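Local coordinates for protein putative glucarate dehydratase (Pseudomonas fluorescens, PDB 4IT1) that probably catalyses the magnesium-dependent dehydration of D-glucarate to 5-dehydro-4-deoxy-D-glucarate, as a member of the mandelate racemase/muconate lactonizing enzyme family, at residues Pro287-Met292 with Ile311-His316; Pro239-Pro244 with Leu264-Asp269. One frame throughout, in Å; residues are numbered along the deposited sequence.

Interaction 1 (Pro287-Met292 with Ile311-His316). With MG (magnesium ion), chain E.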
ATOM      1  N   PRO A 287     -13.739   5.039  22.228  1.00 51.02           N
ATOM      2  CA  PRO A 287     -13.101   4.483  21.031  1.00 52.33           C
ATOM      3  C   PRO A 287     -14.115   3.782  20.129  1.00 52.52           C
ATOM      4  O   PRO A 287     -14.650   2.718  20.485  1.00 44.66           O
ATOM      5  CB  PRO A 287     -12.081   3.471  21.590  1.00 48.33           C
ATOM      6  CG  PRO A 287     -12.311   3.408  23.075  1.00 48.73           C
ATOM      7  CD  PRO A 287     -13.570   4.155  23.397  1.00 48.48           C
ATOM      8  N   LEU A 288     -14.380   4.387  18.973  1.00 51.15           N
ATOM      9  CA  LEU A 288     -15.358   3.839  18.035  1.00 44.35           C
ATOM     10  C   LEU A 288     -14.690   3.114  16.884  1.00 37.19           C
ATOM     11  O   LEU A 288     -13.756   3.625  16.255  1.00 44.39           O
ATOM     12  CB  LEU A 288     -16.314   4.918  17.537  1.00 39.88           C
ATOM     13  CG  LEU A 288     -17.025   5.733  18.622  1.00 48.33           C
ATOM     14  CD1 LEU A 288     -17.936   6.770  17.990  1.00 46.63           C
ATOM     15  CD2 LEU A 288     -17.803   4.843  19.584  1.00 49.81           C
ATOM     16  N   ALA A 289     -15.175   1.903  16.636  1.00 33.33           N
ATOM     17  CA  ALA A 289     -14.711   1.071  15.541  1.00 36.39           C
ATOM     18  C   ALA A 289     -15.830   0.973  14.514  1.00 40.96           C
ATOM     19  O   ALA A 289     -17.000   1.195  14.850  1.00 40.19           O
ATOM     20  CB  ALA A 289     -14.355  -0.318  16.052  1.00 35.10           C
ATOM     21  N   THR A 290     -15.479   0.631  13.275  1.00 38.61           N
ATOM     22  CA  THR A 290     -16.484   0.479  12.229  1.00 38.96           C
ATOM     23  C   THR A 290     -16.139  -0.584  11.197  1.00 34.82           C
ATOM     24  O   THR A 290     -14.979  -0.806  10.875  1.00 35.42           O
ATOM     25  CB  THR A 290     -16.729   1.811  11.468  1.00 38.37           C
ATOM     26  OG1 THR A 290     -17.913   1.695  10.663  1.00 35.46           O
ATOM     27  CG2 THR A 290     -15.557   2.155  10.566  1.00 32.93           C
ATOM     28  N   ASN A 291     -17.168  -1.237  10.679  1.00 42.21           N
ATOM     29  CA  ASN A 291     -17.079  -1.810   9.342  1.00 44.10           C
ATOM     30  C   ASN A 291     -18.339  -1.488   8.522  1.00 44.81           C
ATOM     31  O   ASN A 291     -18.808  -2.288   7.708  1.00 47.94           O
ATOM     32  CB  ASN A 291     -16.670  -3.295   9.357  1.00 41.36           C
ATOM     33  CG  ASN A 291     -17.652  -4.199  10.079  1.00 41.68           C
ATOM     34  OD1 ASN A 291     -18.684  -3.774  10.602  1.00 47.15           O
ATOM     35  ND2 ASN A 291     -17.323  -5.484  10.103  1.00 55.23           N
ATOM     36  N   MET A 292     -18.866  -0.289   8.756  1.00 46.92           N
ATOM     37  CA  MET A 292     -20.088   0.188   8.102  1.00 47.85           C
ATOM     38  C   MET A 292     -19.885   1.544   7.458  1.00 45.30           C
ATOM     39  O   MET A 292     -20.266   1.736   6.305  1.00 46.94           O
ATOM     40  CB  MET A 292     -21.257   0.246   9.083  1.00 39.18           C
ATOM     41  CG  MET A 292     -21.888  -1.119   9.341  1.00 48.27           C
ATOM     42  SD  MET A 292     -23.165  -1.102  10.608  1.00 51.52           S
ATOM     43  CE  MET A 292     -24.577  -0.493   9.675  1.00 56.08           C
ATOM     44  N   ILE A 311     -11.028   3.368  14.827  1.00 38.01           N
ATOM     45  CA  ILE A 311     -10.590   2.014  14.505  1.00 41.73           C
ATOM     46  C   ILE A 311     -11.326   1.493  13.273  1.00 41.57           C
ATOM     47  O   ILE A 311     -12.555   1.521  13.218  1.00 47.07           O
ATOM     48  CB  ILE A 311     -10.844   1.025  15.676  1.00 37.26           C
ATOM     49  CG1 ILE A 311     -10.065   1.429  16.937  1.00 44.13           C
ATOM     50  CG2 ILE A 311     -10.480  -0.391  15.254  1.00 36.33           C
ATOM     51  CD1 ILE A 311     -10.785   1.126  18.241  1.00 44.76           C
ATOM     52  N   VAL A 312     -10.568   1.002  12.300  1.00 40.64           N
ATOM     53  CA  VAL A 312     -11.139   0.404  11.107  1.00 47.35           C
ATOM     54  C   VAL A 312     -10.992  -1.114  11.153  1.00 50.78           C
ATOM     55  O   VAL A 312      -9.882  -1.637  11.279  1.00 48.69           O
ATOM     56  CB  VAL A 312     -10.483   0.949   9.819  1.00 46.64           C
ATOM     57  CG1 VAL A 312     -11.100   0.290   8.592  1.00 37.98           C
ATOM     58  CG2 VAL A 312     -10.640   2.462   9.740  1.00 41.70           C
ATOM     59  N   LEU A 313     -12.121  -1.813  11.064  1.00 43.84           N
ATOM     60  CA  LEU A 313     -12.095  -3.259  10.885  1.00 49.08           C
ATOM     61  C   LEU A 313     -12.059  -3.593   9.398  1.00 49.64           C
ATOM     62  O   LEU A 313     -13.081  -3.538   8.715  1.00 55.07           O
ATOM     63  CB  LEU A 313     -13.291  -3.925  11.573  1.00 47.64           C
ATOM     64  CG  LEU A 313     -13.571  -3.532  13.031  1.00 53.29           C
ATOM     65  CD1 LEU A 313     -14.734  -4.347  13.558  1.00 46.72           C
ATOM     66  CD2 LEU A 313     -12.356  -3.705  13.938  1.00 54.35           C
ATOM     67  N   ALA A 314     -10.869  -3.908   8.901  1.00 49.80           N
ATOM     68  CA  ALA A 314     -10.684  -4.336   7.520  1.00 49.74           C
ATOM     69  C   ALA A 314     -11.274  -5.728   7.272  1.00 49.16           C
ATOM     70  O   ALA A 314     -11.578  -6.464   8.215  1.00 52.90           O
ATOM     71  CB  ALA A 314      -9.205  -4.309   7.155  1.00 46.73           C
ATOM     72  N   ASP A 315     -11.429  -6.067   5.996  1.00 47.57           N
ATOM     73  CA  ASP A 315     -12.042  -7.317   5.540  1.00 45.51           C
ATOM     74  C   ASP A 315     -11.609  -7.440   4.093  1.00 49.20           C
ATOM     75  O   ASP A 315     -12.041  -6.653   3.245  1.00 51.05           O
ATOM     76  CB  ASP A 315     -13.568  -7.236   5.640  1.00 49.93           C
ATOM     77  CG  ASP A 315     -14.264  -8.552   5.313  1.00 52.58           C
ATOM     78  OD1 ASP A 315     -13.819  -9.273   4.395  1.00 50.31           O
ATOM     79  OD2 ASP A 315     -15.285  -8.851   5.980  1.00 50.21           O
ATOM     80  N   HIS A 316     -10.731  -8.402   3.817  1.00 42.44           N
ATOM     81  CA  HIS A 316     -10.062  -8.455   2.523  1.00 42.90           C
ATOM     82  C   HIS A 316     -11.046  -8.743   1.392  1.00 42.55           C
ATOM     83  O   HIS A 316     -10.753  -8.469   0.223  1.00 45.59           O
ATOM     84  CB  HIS A 316      -8.935  -9.494   2.532  1.00 46.80           C
ATOM     85  CG  HIS A 316      -9.414 -10.914   2.544  1.00 46.69           C
ATOM     86  ND1 HIS A 316      -9.755 -11.576   3.706  1.00 45.71           N
ATOM     87  CD2 HIS A 316      -9.609 -11.798   1.536  1.00 42.73           C
ATOM     88  CE1 HIS A 316     -10.133 -12.808   3.414  1.00 46.03           C
ATOM     89  NE2 HIS A 316     -10.055 -12.968   2.103  1.00 48.54           N
TER
HETATM   90 MG    MG E 501     -19.861  -4.927  12.038  1.00 53.20          MG
HETATM   91  O   HOH W   1     -15.020  -5.811   8.381  1.00 59.23           O
HETATM   92  O   HOH W   2     -19.119  -6.854  11.660  1.00 44.79           O
HETATM   93  O   HOH W   3     -20.836  -3.021  12.331  1.00 41.55           O
HETATM   94  O   HOH W   4     -21.306  -5.306  10.641  1.00 55.88           O
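A289 and I311 sit side by side on neighbouring parallel strands, their CB atoms 3.8 Å apart on one face of the sheet, while T290 and V312 turn to the other. The peptide groups on either end of T290 both bond to strand 311-314: its N donates to I311 O (3.1 Å), and its O receives L313 N (3.0 Å) in a fairly straight bond, 163° at the hydrogen. I311 N reaches L288 O only weakly. Beyond the last of these bonds, N291 turns toward the partner strand. Its CB packs against L313, 3.7 Å from L313 O. CG lies between the backbone N and the carbonyl carbon (chi1 62°), which swings the flat amide to the metal. There OD1 binds magnesium at 2.2 Å, and ND2 donates to two waters: one is itself a magnesium ligand, and the other also donates to L313 O (3.0 Å). Metal and waters together fix the amide's rotation. Next to it, T290 carries OG1 anti to the backbone N (chi1 -167°), where it accepts from M292 N at 2.9 Å in an ST turn and hydrogen-bonds to V293 N and to D269 OD1. A valine here has no hydroxyl, so M292 N, V293 N and D269 OD1 would probably lose their shared partner and the turn that presents N291 would be less firmly set. D269 OD2 also accepts from N291 N, a second-shell bond that probably steadies the ligand residue. With helix 297-306 between them, the two strands form a beta-alpha-beta unit of the modified TIM barrel, (beta/alpha)7-beta, of the enolase superfamily, and N291 follows the end of its strand at the magnesium site.

Interaction 2 (Pro239-Pro244 with Leu264-Asp269). With MG (magnesium ion), chain E.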
ATOM      1  N   PRO A 239     -11.010  -8.637  27.288  1.00 59.68           N
ATOM      2  CA  PRO A 239     -11.441  -7.413  26.607  1.00 60.83           C
ATOM      3  C   PRO A 239     -12.801  -7.635  25.937  1.00 62.65           C
ATOM      4  O   PRO A 239     -12.983  -8.631  25.220  1.00 57.21           O
ATOM      5  CB  PRO A 239     -10.344  -7.188  25.556  1.00 60.64           C
ATOM      6  CG  PRO A 239      -9.167  -7.967  26.048  1.00 64.14           C
ATOM      7  CD  PRO A 239      -9.766  -9.172  26.708  1.00 57.68           C
ATOM      8  N   LEU A 240     -13.747  -6.732  26.204  1.00 53.23           N
ATOM      9  CA  LEU A 240     -15.115  -6.857  25.684  1.00 58.38           C
ATOM     10  C   LEU A 240     -15.465  -5.784  24.648  1.00 56.60           C
ATOM     11  O   LEU A 240     -15.146  -4.601  24.824  1.00 51.60           O
ATOM     12  CB  LEU A 240     -16.136  -6.835  26.827  1.00 55.62           C
ATOM     13  CG  LEU A 240     -15.989  -7.882  27.938  1.00 55.51           C
ATOM     14  CD1 LEU A 240     -16.914  -7.569  29.107  1.00 51.91           C
ATOM     15  CD2 LEU A 240     -16.255  -9.280  27.411  1.00 56.51           C
ATOM     16  N   ARG A 241     -16.112  -6.225  23.569  1.00 56.52           N
ATOM     17  CA  ARG A 241     -16.538  -5.359  22.459  1.00 63.08           C
ATOM     18  C   ARG A 241     -17.974  -5.693  22.024  1.00 65.55           C
ATOM     19  O   ARG A 241     -18.430  -6.827  22.205  1.00 57.07           O
ATOM     20  CB  ARG A 241     -15.610  -5.549  21.259  1.00 55.03           C
ATOM     21  CG  ARG A 241     -14.141  -5.303  21.528  1.00 55.84           C
ATOM     22  CD  ARG A 241     -13.273  -6.289  20.760  1.00 61.46           C
ATOM     23  NE  ARG A 241     -11.923  -6.336  21.317  1.00 65.90           N
ATOM     24  CZ  ARG A 241     -11.028  -7.299  21.102  1.00 67.16           C
ATOM     25  NH1 ARG A 241     -11.307  -8.341  20.329  1.00 61.48           N
ATOM     26  NH2 ARG A 241      -9.838  -7.215  21.677  1.00 59.98           N
ATOM     27  N   ILE A 242     -18.673  -4.711  21.444  1.00 59.56           N
ATOM     28  CA  ILE A 242     -20.013  -4.931  20.865  1.00 52.03           C
ATOM     29  C   ILE A 242     -20.183  -4.307  19.490  1.00 56.00           C
ATOM     30  O   ILE A 242     -19.566  -3.288  19.185  1.00 55.10           O
ATOM     31  CB  ILE A 242     -21.154  -4.403  21.758  1.00 50.62           C
ATOM     32  CG1 ILE A 242     -20.877  -2.960  22.199  1.00 59.45           C
ATOM     33  CG2 ILE A 242     -21.381  -5.329  22.937  1.00 57.90           C
ATOM     34  CD1 ILE A 242     -22.087  -2.233  22.739  1.00 49.22           C
ATOM     35  N   ASP A 243     -21.040  -4.924  18.679  1.00 50.25           N
ATOM     36  CA  ASP A 243     -21.407  -4.405  17.362  1.00 48.57           C
ATOM     37  C   ASP A 243     -22.927  -4.268  17.258  1.00 48.74           C
ATOM     38  O   ASP A 243     -23.606  -5.215  16.854  1.00 53.50           O
ATOM     39  CB  ASP A 243     -20.891  -5.338  16.255  1.00 50.21           C
ATOM     40  CG  ASP A 243     -21.080  -4.758  14.853  1.00 53.60           C
ATOM     41  OD1 ASP A 243     -21.706  -3.683  14.720  1.00 49.69           O
ATOM     42  OD2 ASP A 243     -20.592  -5.372  13.876  1.00 44.09           O
ATOM     43  N   PRO A 244     -23.476  -3.097  17.632  1.00 50.23           N
ATOM     44  CA  PRO A 244     -24.924  -2.916  17.472  1.00 46.67           C
ATOM     45  C   PRO A 244     -25.368  -2.609  16.032  1.00 44.97           C
ATOM     46  O   PRO A 244     -26.533  -2.292  15.815  1.00 52.79           O
ATOM     47  CB  PRO A 244     -25.245  -1.729  18.400  1.00 47.51           C
ATOM     48  CG  PRO A 244     -24.016  -1.506  19.231  1.00 50.54           C
ATOM     49  CD  PRO A 244     -22.871  -1.992  18.395  1.00 48.44           C
ATOM     50  N   LEU A 264     -16.183  -1.821  28.427  1.00 55.89           N
ATOM     51  CA  LEU A 264     -15.850  -2.155  27.038  1.00 55.13           C
ATOM     52  C   LEU A 264     -14.502  -1.640  26.563  1.00 47.82           C
ATOM     53  O   LEU A 264     -14.149  -0.490  26.815  1.00 51.71           O
ATOM     54  CB  LEU A 264     -16.937  -1.638  26.083  1.00 59.48           C
ATOM     55  CG  LEU A 264     -18.331  -2.273  26.092  1.00 60.87           C
ATOM     56  CD1 LEU A 264     -19.139  -1.674  24.957  1.00 58.99           C
ATOM     57  CD2 LEU A 264     -18.289  -3.788  25.945  1.00 55.41           C
ATOM     58  N   GLN A 265     -13.774  -2.488  25.838  1.00 45.94           N
ATOM     59  CA  GLN A 265     -12.561  -2.068  25.133  1.00 51.55           C
ATOM     60  C   GLN A 265     -12.870  -1.064  24.012  1.00 60.85           C
ATOM     61  O   GLN A 265     -12.212  -0.022  23.916  1.00 65.62           O
ATOM     62  CB  GLN A 265     -11.801  -3.276  24.569  1.00 49.57           C
ATOM     63  CG  GLN A 265     -10.382  -2.944  24.127  1.00 48.50           C
ATOM     64  CD  GLN A 265      -9.663  -4.110  23.460  1.00 58.56           C
ATOM     65  OE1 GLN A 265     -10.241  -4.838  22.657  1.00 57.79           O
ATOM     66  NE2 GLN A 265      -8.384  -4.280  23.785  1.00 66.01           N
ATOM     67  N   TYR A 266     -13.852  -1.392  23.163  1.00 54.61           N
ATOM     68  CA  TYR A 266     -14.364  -0.457  22.144  1.00 53.67           C
ATOM     69  C   TYR A 266     -15.802  -0.756  21.711  1.00 53.79           C
ATOM     70  O   TYR A 266     -16.289  -1.870  21.886  1.00 55.21           O
ATOM     71  CB  TYR A 266     -13.428  -0.352  20.918  1.00 46.26           C
ATOM     72  CG  TYR A 266     -13.305  -1.579  20.014  1.00 47.96           C
ATOM     73  CD1 TYR A 266     -14.380  -2.036  19.245  1.00 49.05           C
ATOM     74  CD2 TYR A 266     -12.088  -2.241  19.876  1.00 48.36           C
ATOM     75  CE1 TYR A 266     -14.251  -3.137  18.398  1.00 43.59           C
ATOM     76  CE2 TYR A 266     -11.952  -3.341  19.032  1.00 41.70           C
ATOM     77  CZ  TYR A 266     -13.033  -3.788  18.301  1.00 46.86           C
ATOM     78  OH  TYR A 266     -12.885  -4.887  17.465  1.00 53.49           O
ATOM     79  N   TYR A 267     -16.464   0.256  21.151  1.00 52.95           N
ATOM     80  CA  TYR A 267     -17.805   0.124  20.586  1.00 48.78           C
ATOM     81  C   TYR A 267     -17.692   0.143  19.065  1.00 50.62           C
ATOM     82  O   TYR A 267     -17.187   1.114  18.487  1.00 48.57           O
ATOM     83  CB  TYR A 267     -18.681   1.300  21.002  1.00 53.55           C
ATOM     84  CG  TYR A 267     -18.959   1.458  22.484  1.00 57.57           C
ATOM     85  CD1 TYR A 267     -17.957   1.856  23.375  1.00 59.06           C
ATOM     86  CD2 TYR A 267     -20.246   1.268  22.986  1.00 61.26           C
ATOM     87  CE1 TYR A 267     -18.227   2.018  24.729  1.00 64.65           C
ATOM     88  CE2 TYR A 267     -20.530   1.437  24.334  1.00 63.05           C
ATOM     89  CZ  TYR A 267     -19.521   1.807  25.203  1.00 64.11           C
ATOM     90  OH  TYR A 267     -19.810   1.967  26.540  1.00 66.50           O
ATOM     91  N   GLU A 268     -18.128  -0.918  18.405  1.00 42.88           N
ATOM     92  CA  GLU A 268     -18.172  -0.981  16.950  1.00 40.71           C
ATOM     93  C   GLU A 268     -19.516  -0.508  16.410  1.00 38.66           C
ATOM     94  O   GLU A 268     -20.505  -1.071  16.736  1.00 38.04           O
ATOM     95  CB  GLU A 268     -17.912  -2.404  16.469  1.00 40.94           C
ATOM     96  CG  GLU A 268     -17.784  -2.546  14.958  1.00 50.74           C
ATOM     97  CD  GLU A 268     -17.975  -3.954  14.431  1.00 55.67           C
ATOM     98  OE1 GLU A 268     -17.713  -4.917  15.140  1.00 62.69           O
ATOM     99  OE2 GLU A 268     -18.381  -4.111  13.281  1.00 58.20           O
ATOM    100  N   ASP A 269     -19.536   0.534  15.596  1.00 41.62           N
ATOM    101  CA  ASP A 269     -20.783   1.022  14.954  1.00 44.23           C
ATOM    102  C   ASP A 269     -21.987   1.033  15.893  1.00 40.43           C
ATOM    103  O   ASP A 269     -22.980   0.360  15.629  1.00 41.32           O
ATOM    104  CB  ASP A 269     -21.139   0.168  13.726  1.00 34.26           C
ATOM    105  CG  ASP A 269     -20.110   0.272  12.638  1.00 41.52           C
ATOM    106  OD1 ASP A 269     -19.710   1.410  12.318  1.00 37.44           O
ATOM    107  OD2 ASP A 269     -19.687  -0.781  12.108  1.00 41.03           O
TER
HETATM  108 MG    MG E 501     -19.861  -4.927  12.038  1.00 53.20          MG
HETATM  109  O   HOH W   3     -20.836  -3.021  12.331  1.00 41.55           O
HETATM  110  O   HOH W   2     -19.119  -6.854  11.660  1.00 44.79           O
HETATM  111  O   HOH W   4     -21.306  -5.306  10.641  1.00 55.88           O
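D243 OD2 and E268 OE2 approach to 2.6 Å with no hydrogen bond between them, two carboxylate oxygens drawn together by one magnesium ion. They lie at the C-terminal ends of the parallel strands of a beta-alpha-beta unit of the enolase-type barrel, 240-243 and 266-268, joined through helix 250-260. The carboxylate planes stand 40° apart, and the metal's positive charge probably offsets the repulsion. D243 has CG anti to its own N (chi1 -172°), which brings OD2 to magnesium at 2.0 Å; its OD1 accepts from N245 N and from a metal-bound water that also donates to D269 OD2. E268, extended beyond CG, binds magnesium through OE2 at 2.1 Å, while K213 makes a long, weak ion pair with OE1. Farther from the metal the two segments are tied by E268 N to I242 O and by Q265 N to L240 O (2.7 Å). On the face carrying I242 and Y267, L264 CD1 rests against I242 CG1 at 3.5 Å and lies over the centre of the Y267 ring. On the other face R241 CG stands over the Y266 ring in a CH-pi contact, 3.7 Å from the centroid, while the hydroxyl of that tyrosine bonds to K213. The guanidinium lies nearly coplanar with the Q265 amide, and its edge grips a single oxygen: R241 NE and NH2 both donate to Q265 OE1, each at 2.6 Å.

Overall arrangement
Interaction 2 closes before interaction 1 opens along the chain, and their centres lie 11 Å apart in the same barrel sheet. Its parallel strands run in the order 240-243, 266-268, 288-290, 311-314, so the two beta-alpha-beta units meet where 266-268 adjoins 288-290, bonded there through A289 O and D269 N. Helix 274-284 links the units. The C-terminal ends of three successive strands thus deliver one ligand each to a single magnesium ion: two from interaction 2 and the asparagine from interaction 1, with three waters completing six-fold coordination. Neither contact touches the other chain of the assembly. A bound tartrate nearby is consistent with this being the substrate pocket.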